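Local structure of sensor protein, Kinase (Polaromonas sp. JS666, 3GRC) at residues D32-H37 with R49-M54. The protein probably acts in two-component signalling, its receiver domain accepting a phosphoryl group passed on from a histidine kinase. Sequence-based numbering, arbitrary orientation.
Sequences DSDMVH and RPYAAM
Asp34, on the edge strand 32-36, and Tyr51, in the loop leading into strand 53-56, face each other across strand 8-12, which runs between the two strands, parallel to both, and hydrogen-bonds through its backbone with 32-36. The pair sits in a CheY-like receiver fold, a parallel sheet of order 2-1-3-4-5, and helix 39-48 makes the crossover that links the two segments. The long tyrosine suits a loop so far from its partner: its side chain rests against Arg8 and Leu10 of strand 8-12, with the hydroxyl at the far end to reach the carboxylate. With CG beside its own backbone N (chi1 -76°), the ring is carried towards the aspartate, and OH donates to Asp34 OD2 at a very short 2.5 Å. That oxygen lies in the plane of the ring, at its edge, 3.5 Å from Tyr51 CE1, while the carboxylate is turned 84° from the ring. Aspartate fits because its two oxygens can serve different partners: OD1 makes a salt bridge to Arg8, while OD2 takes the phenol. Gln45 of the crossover helix also bonds Tyr51 OH, so two neighbours fix the hydroxyl. A phenylalanine here would probably leave Asp34 OD2 and Gln45 without the hydroxyl they share. Arg49 adds positive charge at this surface contact, which would probably favour the charged form of Asp34, although no N-H points at its OD2: Asp34 OD2 stands 4.4 Å from Arg49 NH1, well out of the guanidinium plane. The arginine's nearest approach is through its aliphatic chain, with CD 3.9 Å from Asp34 OD2.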
loop_
_atom_site.group_PDB
_atom_site.type_symbol
_atom_site.label_atom_id
_atom_site.label_comp_id
_atom_site.label_asym_id
_atom_site.label_seq_id
_atom_site.Cartn_x
_atom_site.Cartn_y
_atom_site.Cartn_z
ATOM N N ASP A 32 -1.813 12.877 3.110
ATOM C CA ASP A 32 -0.888 13.416 2.113
ATOM C C ASP A 32 -0.371 12.116 1.506
ATOM O O ASP A 32 -0.441 11.055 2.146
ATOM C CB ASP A 32 0.319 14.148 2.730
ATOM C CG ASP A 32 -0.005 15.563 3.205
ATOM O OD1 ASP A 32 -0.834 16.246 2.580
ATOM O OD2 ASP A 32 0.603 16.002 4.201
ATOM N N SER A 33 0.149 12.175 0.291
ATOM C CA SER A 33 0.675 10.963 -0.331
ATOM C C SER A 33 1.615 11.206 -1.502
ATOM O O SER A 33 1.583 12.246 -2.154
ATOM C CB SER A 33 -0.468 10.053 -0.788
ATOM O OG SER A 33 -1.255 10.652 -1.789
ATOM N N ASP A 34 2.447 10.213 -1.762
ATOM C CA ASP A 34 3.396 10.262 -2.840
ATOM C C ASP A 34 3.093 9.112 -3.780
ATOM O O ASP A 34 2.790 8.007 -3.347
ATOM C CB ASP A 34 4.826 10.108 -2.310
ATOM C CG ASP A 34 5.320 11.350 -1.576
ATOM O OD1 ASP A 34 4.940 12.463 -1.980
ATOM O OD2 ASP A 34 6.094 11.210 -0.606
HETATM N N MSE A 35 3.184 9.361 -5.073
HETATM C CA MSE A 35 2.930 8.304 -6.036
HETATM C C MSE A 35 4.241 7.797 -6.646
HETATM O O MSE A 35 5.103 8.576 -7.026
HETATM C CB MSE A 35 2.027 8.807 -7.173
HETATM C CG MSE A 35 0.764 9.530 -6.745
HETATM SE SE MSE A 35 -0.136 10.269 -8.264
HETATM C CE MSE A 35 0.848 11.957 -8.490
ATOM N N VAL A 36 4.379 6.485 -6.721
ATOM C CA VAL A 36 5.516 5.823 -7.356
ATOM C C VAL A 36 4.912 4.693 -8.180
ATOM O O VAL A 36 3.820 4.221 -7.879
ATOM C CB VAL A 36 6.578 5.276 -6.344
ATOM C CG1 VAL A 36 7.232 6.459 -5.634
ATOM C CG2 VAL A 36 5.953 4.305 -5.334
ATOM N N HIS A 37 5.615 4.254 -9.215
ATOM C CA HIS A 37 5.061 3.232 -10.094
ATOM C C HIS A 37 5.724 1.859 -10.150
ATOM O O HIS A 37 5.379 1.050 -11.020
ATOM C CB HIS A 37 4.957 3.809 -11.506
ATOM C CG HIS A 37 6.263 4.252 -12.083
ATOM N ND1 HIS A 37 7.191 3.373 -12.607
ATOM C CD2 HIS A 37 6.817 5.485 -12.207
ATOM C CE1 HIS A 37 8.247 4.040 -13.023
ATOM N NE2 HIS A 37 8.043 5.329 -12.791
ATOM N N ARG A 49 11.741 9.061 3.669
ATOM C CA ARG A 49 10.949 9.815 4.632
ATOM C C ARG A 49 9.933 8.963 5.379
ATOM O O ARG A 49 9.698 7.812 5.029
ATOM C CB ARG A 49 10.249 11.006 3.954
ATOM C CG ARG A 49 9.177 10.672 2.938
ATOM C CD ARG A 49 8.641 11.945 2.265
ATOM N NE ARG A 49 7.988 12.854 3.209
ATOM C CZ ARG A 49 7.538 14.076 2.910
ATOM N NH1 ARG A 49 7.660 14.570 1.681
ATOM N NH2 ARG A 49 6.960 14.812 3.850
ATOM N N PRO A 50 9.339 9.521 6.444
ATOM C CA PRO A 50 8.344 8.818 7.256
ATOM C C PRO A 50 7.000 8.667 6.545
ATOM O O PRO A 50 6.471 9.638 5.994
ATOM C CB PRO A 50 8.229 9.698 8.505
ATOM C CG PRO A 50 9.572 10.378 8.579
ATOM C CD PRO A 50 9.794 10.741 7.135
ATOM N N TYR A 51 6.469 7.447 6.557
ATOM C CA TYR A 51 5.178 7.134 5.948
ATOM C C TYR A 51 4.316 6.384 6.958
ATOM O O TYR A 51 4.801 5.485 7.631
ATOM C CB TYR A 51 5.359 6.263 4.700
ATOM C CG TYR A 51 5.853 7.018 3.491
ATOM C CD1 TYR A 51 5.048 7.963 2.856
ATOM C CD2 TYR A 51 7.151 6.830 3.018
ATOM C CE1 TYR A 51 5.525 8.701 1.790
ATOM C CE2 TYR A 51 7.640 7.567 1.949
ATOM C CZ TYR A 51 6.827 8.504 1.340
ATOM O OH TYR A 51 7.333 9.253 0.308
ATOM N N ALA A 52 3.047 6.765 7.068
ATOM C CA ALA A 52 2.127 6.103 7.990
ATOM C C ALA A 52 1.723 4.746 7.407
ATOM O O ALA A 52 1.420 3.807 8.149
ATOM C CB ALA A 52 0.895 6.955 8.207
ATOM N N ALA A 53 1.719 4.644 6.079
ATOM C CA ALA A 53 1.343 3.406 5.431
ATOM C C ALA A 53 1.632 3.433 3.936
ATOM O O ALA A 53 1.977 4.460 3.372
ATOM C CB ALA A 53 -0.136 3.132 5.664
HETATM N N MSE A 54 1.500 2.277 3.307
HETATM C CA MSE A 54 1.703 2.110 1.871
HETATM C C MSE A 54 0.531 1.348 1.276
HETATM O O MSE A 54 -0.049 0.472 1.930
HETATM C CB MSE A 54 2.991 1.308 1.576
HETATM C CG MSE A 54 3.203 0.925 0.102
HETATM SE SE MSE A 54 4.979 0.089 -0.205
HETATM C CE MSE A 54 4.820 -0.070 -2.180
#